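Local coordinates for protein cytochrome C3, A dimeric class III c-type cytochrome (Desulfovibrio gigas, PDB 1GYO) that probably transfers electrons through four covalently bound haems c in each subunit of a disulfide-linked dimer, as a class III c-type cytochrome, at residues A[5-10]-A[24-29]; A[13-18]-A[57-62]. All coordinates share one frame; numbering follows the deposited sequence. Where two conformers were deposited one is given.

Interaction 1: residues A[5-10]-A[24-29]. With HEC (heme c), chain C.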
# COMPACT_ATOMS: atom_id res chain seq x y z
N CYS A 5 9.47 -3.06 7.82
CA CYS A 5 10.51 -2.53 6.94
C CYS A 5 11.42 -3.62 6.43
O CYS A 5 11.85 -3.47 5.29
CB CYS A 5 11.26 -1.39 7.64
SG CYS A 5 10.22 0.11 7.78
N LYS A 6 11.66 -4.66 7.22
CA LYS A 6 12.41 -5.83 6.71
C LYS A 6 11.64 -7.08 7.13
O LYS A 6 11.19 -7.13 8.28
CB LYS A 6 13.85 -5.85 7.19
CG LYS A 6 14.68 -6.98 6.63
CD LYS A 6 15.97 -7.23 7.43
CE LYS A 6 16.93 -6.08 7.26
NZ LYS A 6 18.37 -6.48 7.44
N VAL A 7 11.52 -8.02 6.22
CA VAL A 7 10.86 -9.29 6.42
C VAL A 7 11.91 -10.39 6.20
O VAL A 7 12.80 -10.25 5.38
CB VAL A 7 9.62 -9.55 5.53
CG1 VAL A 7 8.50 -8.53 5.81
CG2 VAL A 7 9.93 -9.52 4.07
N VAL A 8 11.78 -11.47 6.94
CA VAL A 8 12.59 -12.66 6.66
C VAL A 8 11.64 -13.71 6.12
O VAL A 8 10.63 -14.08 6.73
CB VAL A 8 13.28 -13.20 7.92
CG1 VAL A 8 14.07 -14.44 7.54
CG2 VAL A 8 14.14 -12.08 8.54
N ILE A 9 11.91 -14.13 4.91
CA ILE A 9 11.13 -15.04 4.15
C ILE A 9 11.78 -16.44 4.31
O ILE A 9 12.98 -16.56 4.11
CB ILE A 9 11.04 -14.63 2.68
CG1 ILE A 9 10.66 -13.17 2.49
CG2 ILE A 9 10.03 -15.56 1.95
CD1 ILE A 9 10.84 -12.69 1.04
N THR A 10 10.96 -17.41 4.65
CA THR A 10 11.52 -18.78 4.77
C THR A 10 10.50 -19.80 4.26
O THR A 10 9.54 -19.43 3.57
CB THR A 10 12.06 -19.01 6.16
OG1 THR A 10 12.80 -20.26 6.24
CG2 THR A 10 10.89 -19.04 7.12
N VAL A 24 15.62 -15.68 3.26
CA VAL A 24 15.96 -14.50 2.45
C VAL A 24 15.32 -13.27 3.08
O VAL A 24 14.14 -13.31 3.43
CB VAL A 24 15.42 -14.63 1.00
CG1 VAL A 24 15.54 -13.34 0.24
CG2 VAL A 24 16.11 -15.82 0.30
N GLU A 25 16.06 -12.20 3.21
CA GLU A 25 15.53 -10.96 3.73
C GLU A 25 15.05 -10.12 2.57
O GLU A 25 15.65 -10.09 1.49
CB GLU A 25 16.62 -10.20 4.49
CG GLU A 25 17.20 -10.96 5.63
CD GLU A 25 18.17 -10.09 6.45
OE1 GLU A 25 18.52 -10.63 7.52
OE2 GLU A 25 18.60 -8.97 6.09
N MET A 26 13.96 -9.40 2.80
CA MET A 26 13.51 -8.43 1.83
C MET A 26 13.13 -7.15 2.55
O MET A 26 12.50 -7.16 3.60
CB MET A 26 12.26 -8.90 1.09
CG MET A 26 11.89 -8.09 -0.13
SD MET A 26 10.13 -8.01 -0.46
CE MET A 26 9.69 -6.87 0.78
N SER A 27 13.56 -6.03 1.95
CA SER A 27 13.26 -4.72 2.53
C SER A 27 12.10 -4.08 1.83
O SER A 27 12.15 -3.78 0.63
CB SER A 27 14.50 -3.85 2.38
OG SER A 27 14.11 -2.50 2.77
N HIS A 28 11.02 -3.81 2.58
CA HIS A 28 9.95 -2.97 2.00
C HIS A 28 10.46 -1.57 1.73
O HIS A 28 10.05 -0.93 0.78
CB HIS A 28 8.71 -2.90 2.88
CG HIS A 28 7.75 -4.06 2.77
ND1 HIS A 28 7.68 -5.04 3.71
CD2 HIS A 28 6.81 -4.38 1.85
CE1 HIS A 28 6.69 -5.91 3.35
NE2 HIS A 28 6.16 -5.52 2.23
N ALA A 29 11.38 -1.06 2.57
CA ALA A 29 11.92 0.28 2.36
C ALA A 29 12.61 0.41 1.01
O ALA A 29 12.36 1.35 0.25
CB ALA A 29 12.90 0.63 3.50
FE HEC C . 4.65 -6.48 1.29
CHA HEC C . 4.94 -8.85 3.70
CHB HEC C . 2.23 -4.94 3.09
CHC HEC C . 4.72 -3.89 -0.86
CHD HEC C . 6.64 -8.26 -0.73
NA HEC C . 3.79 -6.81 3.06
C1A HEC C . 4.04 -7.84 3.95
C2A HEC C . 3.21 -7.73 5.12
C3A HEC C . 2.42 -6.64 4.93
C4A HEC C . 2.78 -6.07 3.65
CMA HEC C . 1.35 -6.08 5.84
CAA HEC C . 3.24 -8.64 6.30
CBA HEC C . 2.49 -9.94 6.16
CGA HEC C . 2.74 -10.92 7.30
O1A HEC C . 3.87 -10.98 7.82
O2A HEC C . 1.81 -11.62 7.69
NB HEC C . 3.65 -4.76 1.12
C1B HEC C . 2.64 -4.30 1.94
C2B HEC C . 2.12 -3.04 1.45
C3B HEC C . 2.86 -2.71 0.34
C4B HEC C . 3.80 -3.79 0.15
CMB HEC C . 1.00 -2.27 2.07
CAB HEC C . 2.77 -1.48 -0.52
CBB HEC C . 3.00 -0.16 0.19
NC HEC C . 5.56 -6.12 -0.43
C1C HEC C . 5.50 -4.97 -1.18
C2C HEC C . 6.32 -5.09 -2.37
C3C HEC C . 6.84 -6.34 -2.34
C4C HEC C . 6.34 -6.98 -1.16
CMC HEC C . 6.45 -4.00 -3.40
CAC HEC C . 7.69 -7.03 -3.38
CBC HEC C . 8.97 -6.24 -3.72
ND HEC C . 5.61 -8.20 1.47
C1D HEC C . 6.35 -8.84 0.47
C2D HEC C . 6.80 -10.13 0.93
C3D HEC C . 6.43 -10.24 2.23
C4D HEC C . 5.64 -9.08 2.54
CMD HEC C . 7.57 -11.13 0.09
CAD HEC C . 6.74 -11.39 3.15
CBD HEC C . 5.68 -12.48 3.03
CGD HEC C . 6.11 -13.88 3.31
O1D HEC C . 5.45 -14.79 2.76
O2D HEC C . 7.07 -14.13 4.04

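Interaction 2: residues A[13-18]-A[57-62]. With HEC (heme c), chain F.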
# COMPACT_ATOMS: atom_id res chain seq x y z
N GLU A 13 5.11 -22.11 6.88
CA GLU A 13 4.94 -22.29 8.32
C GLU A 13 4.88 -23.75 8.70
O GLU A 13 4.08 -24.44 8.06
CB GLU A 13 3.64 -21.63 8.78
CG GLU A 13 3.41 -21.67 10.29
CD GLU A 13 4.13 -20.52 10.95
OE1 GLU A 13 4.52 -20.62 12.13
OE2 GLU A 13 4.31 -19.49 10.26
N GLY A 14 5.70 -24.19 9.64
CA GLY A 14 5.62 -25.55 10.11
C GLY A 14 6.53 -26.49 9.34
O GLY A 14 6.69 -27.63 9.81
N GLU A 15 7.09 -26.03 8.23
CA GLU A 15 7.94 -26.89 7.41
C GLU A 15 9.42 -26.55 7.64
O GLU A 15 9.83 -25.50 8.09
CB GLU A 15 7.63 -26.78 5.91
CG GLU A 15 6.13 -27.09 5.69
CD GLU A 15 5.81 -28.57 5.84
OE1 GLU A 15 4.64 -28.94 6.13
OE2 GLU A 15 6.74 -29.37 5.65
N ASP A 16 10.26 -27.54 7.33
CA ASP A 16 11.67 -27.33 7.50
C ASP A 16 12.30 -26.47 6.40
O ASP A 16 11.99 -26.64 5.22
CB ASP A 16 12.38 -28.69 7.47
CG ASP A 16 12.16 -29.52 8.70
OD1 ASP A 16 11.75 -28.97 9.74
OD2 ASP A 16 12.43 -30.72 8.51
N PRO A 17 13.17 -25.53 6.74
CA PRO A 17 13.85 -24.68 5.75
C PRO A 17 14.78 -25.50 4.87
O PRO A 17 15.30 -26.55 5.28
CB PRO A 17 14.71 -23.72 6.57
CG PRO A 17 14.89 -24.47 7.85
CD PRO A 17 13.58 -25.19 8.10
N HIS A 18 14.98 -25.03 3.66
CA HIS A 18 16.00 -25.61 2.81
C HIS A 18 17.34 -25.57 3.51
O HIS A 18 17.59 -24.57 4.20
CB HIS A 18 16.04 -24.82 1.51
CG HIS A 18 16.80 -25.56 0.49
ND1 HIS A 18 18.17 -25.51 0.44
CD2 HIS A 18 16.35 -26.40 -0.48
CE1 HIS A 18 18.53 -26.32 -0.57
NE2 HIS A 18 17.47 -26.85 -1.13
N ILE A 57 2.52 -23.08 -1.40
CA ILE A 57 2.91 -24.04 -0.41
C ILE A 57 3.68 -25.24 -0.95
O ILE A 57 4.53 -25.75 -0.25
CB ILE A 57 1.68 -24.56 0.36
CG1 ILE A 57 0.79 -23.50 0.91
CG2 ILE A 57 2.13 -25.50 1.50
CD1 ILE A 57 -0.07 -24.09 2.04
N ASP A 58 3.35 -25.69 -2.15
CA ASP A 58 3.90 -26.94 -2.64
C ASP A 58 5.40 -26.84 -2.86
O ASP A 58 5.86 -25.90 -3.53
CB ASP A 58 3.27 -27.31 -3.99
CG ASP A 58 3.97 -28.52 -4.55
OD1 ASP A 58 4.06 -29.56 -3.88
OD2 ASP A 58 4.56 -28.48 -5.64
N ARG A 59 6.16 -27.78 -2.39
CA ARG A 59 7.61 -27.87 -2.59
C ARG A 59 7.97 -29.17 -3.27
O ARG A 59 9.16 -29.51 -3.32
CB ARG A 59 8.31 -27.70 -1.24
CG ARG A 59 8.12 -26.28 -0.69
CD ARG A 59 8.46 -26.25 0.78
NE ARG A 59 9.89 -26.13 1.02
CZ ARG A 59 10.49 -26.36 2.17
NH1 ARG A 59 9.83 -26.82 3.24
NH2 ARG A 59 11.79 -26.15 2.30
N ASP A 60 7.01 -29.88 -3.84
CA ASP A 60 7.34 -31.15 -4.50
C ASP A 60 8.14 -30.98 -5.78
O ASP A 60 8.84 -31.92 -6.17
CB ASP A 60 6.07 -31.93 -4.82
CG ASP A 60 5.26 -32.44 -3.67
OD1 ASP A 60 5.76 -32.33 -2.54
OD2 ASP A 60 4.16 -32.98 -3.95
N ASP A 61 8.02 -29.85 -6.43
CA ASP A 61 8.78 -29.50 -7.64
C ASP A 61 9.09 -28.04 -7.61
O ASP A 61 8.76 -27.36 -6.64
CB ASP A 61 8.03 -29.97 -8.91
CG ASP A 61 6.78 -29.23 -9.22
OD1 ASP A 61 6.66 -28.00 -8.98
OD2 ASP A 61 5.83 -29.91 -9.65
N ARG A 62 9.77 -27.57 -8.65
CA ARG A 62 10.09 -26.15 -8.80
C ARG A 62 9.41 -25.59 -10.04
O ARG A 62 9.86 -24.60 -10.59
CB ARG A 62 11.62 -25.95 -8.90
CG ARG A 62 12.33 -26.35 -7.61
CD ARG A 62 13.81 -25.99 -7.73
NE ARG A 62 14.53 -26.45 -6.50
CZ ARG A 62 15.83 -26.37 -6.36
NH1 ARG A 62 16.55 -25.82 -7.35
NH2 ARG A 62 16.38 -26.83 -5.27
FE HEC F . 16.06 -18.37 -4.32
CHA HEC F . 14.08 -19.82 -1.94
CHB HEC F . 17.38 -21.36 -5.05
CHC HEC F . 17.94 -16.94 -6.76
CHD HEC F . 14.83 -15.35 -3.50
NA HEC F . 15.81 -20.21 -3.60
C1A HEC F . 14.96 -20.65 -2.61
C2A HEC F . 15.13 -22.06 -2.37
C3A HEC F . 16.08 -22.49 -3.23
C4A HEC F . 16.49 -21.34 -4.00
CMA HEC F . 16.65 -23.87 -3.39
CAA HEC F . 14.41 -22.85 -1.31
CBA HEC F . 13.23 -23.62 -1.82
CGA HEC F . 12.54 -24.46 -0.77
O1A HEC F . 12.89 -24.38 0.41
O2A HEC F . 11.62 -25.23 -1.13
NB HEC F . 17.40 -19.02 -5.66
C1B HEC F . 17.77 -20.33 -5.87
C2B HEC F . 18.60 -20.45 -7.05
C3B HEC F . 18.70 -19.20 -7.57
C4B HEC F . 18.00 -18.31 -6.67
CMB HEC F . 19.13 -21.75 -7.56
CAB HEC F . 19.30 -18.76 -8.88
CBB HEC F . 18.53 -19.30 -10.08
NC HEC F . 16.36 -16.51 -4.97
C1C HEC F . 17.26 -16.07 -5.94
C2C HEC F . 17.32 -14.64 -5.98
C3C HEC F . 16.41 -14.18 -5.08
C4C HEC F . 15.82 -15.35 -4.46
CMC HEC F . 18.25 -13.86 -6.89
CAC HEC F . 16.07 -12.77 -4.72
CBC HEC F . 15.90 -11.81 -5.89
ND HEC F . 14.69 -17.73 -3.02
C1D HEC F . 14.28 -16.41 -2.84
C2D HEC F . 13.23 -16.34 -1.86
C3D HEC F . 13.03 -17.60 -1.39
C4D HEC F . 13.93 -18.46 -2.11
CMD HEC F . 12.52 -15.07 -1.44
CAD HEC F . 12.05 -18.04 -0.34
CBD HEC F . 12.64 -18.07 1.06
CGD HEC F . 13.61 -19.22 1.25
O1D HEC F . 14.84 -18.92 1.23
O2D HEC F . 13.18 -20.36 1.39

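Interaction 1: residues A[5-10]-A[24-29]
Backbone pairing joins strands 6-9 and 24-27 in an antiparallel ladder. Val7 and Met26 exchange N-H and C=O in both directions (Val7 N to Met26 O 2.9 Å), and Ile9 and Val24 do the same (Ile9 N to Val24 O 2.8 Å). One step further along, His28 N adds a weak bond to Cys5 O.

A salt bridge spans the exposed face. Lys6 pairs with Ser27 in the ladder; a bend at chi3 (-68°) carries its chain diagonally to Glu25, bringing NZ 2.8 Å from OE2, above the carboxylate plane.

Apolar contacts occupy the other face, where Val7 CG2 lies 3.8 Å from Met26 CB. Ile9 CD1 approaches the haem methyl CMD at 3.7 Å. Met26, bent at chi2 and chi3, lays SD 3.5 Å from the haem carbon CHD and CE over the centre of one face of the His28 imidazole.

Metal coordination completes the set: His28 NE2 binds the iron at 2.0 Å, with His40 as the other axial ligand. A hydrogen bond from ND1 to Pro4 O fixes the ring's rotation and may strengthen its electron donation.

The two-stranded sheet thus lies against this haem, and Ile9 and Val24 touch two further haems as well. Helix 36-39 supplies Cys36 and Cys39, which attach the first haem; Val24 touches Cys103 and His104, and Cys5 is disulfide-bonded to Cys46 of the second subunit.

Interaction 2: residues A[13-18]-A[57-62]
The guanidinium of Arg59 meets its polar partners at its edges: the carbonyl of Asp16 on one, a haem propionate on another, both in its plane. The His18 imidazole instead offers a face: the haem methyl CMA sits 3.8 Å above its plane, nearer the ring's periphery than its centre. One face of the Arg62 guanidinium meets the same methyl, with NH2 3.5 Å from CMA.

Arg59 carries the contact. Its chain bends at chi3 (82°), turning the flat end so that NE and NH2 meet the two propionate oxygens side-on. The bond from NE to O2A is 2.9 Å long and nearly straight (175°), while NH2 reaches O1A at 2.8 Å. End-on, NH1 and NH2 converge on Asp16 O, at 2.9 Å and 3.0 Å respectively. NH2 therefore serves both partners, and four bonds, all made at its edges, fix the rotation of the guanidinium; its charge would be expected to favour an ionised propionate.

His18 has CG anti to the backbone N (chi1 -166°), and its CB lies 3.4 Å from O1A. Its ND1 is hydrogen-bonded to the backbone N atoms of Arg20 and Phe21, which orient the ring. Glu15 lays CB beside Arg59 NH1.

An Asx turn, in which Asp60 N bonds to Asp58 OD1 at 3.0 Å, shapes the backbone around Arg59. From helix 68-72, Phe68 touches the side chain of Arg59 and Tyr69 that of Arg62. Together the two surface loops make a propionate-binding site, in which one arginine joins a haem carboxylate to a backbone carbonyl at the edge of the pocket of haem 4.

Overall arrangement
From the N terminus, residues 5-10 form the first partner of interaction 1, and the chain then loops out until 24-29 returns to pair with them. Within that excursion lies 13-18, which looks forward instead to 57-62, so interaction 2 closes a longer loop and the two contacts cross rather than nest. Their centres are about 18 Å apart, yet packing of Thr10 against Pro17 links them directly. The longer loop includes strand 24-27, helix 36-39 and axial ligands of three haems. Interaction 1 pairs the strands of the small sheet over haem 1, and interaction 2 ties the excursion between its strands to the loop before helix 68-72 and to haem 4.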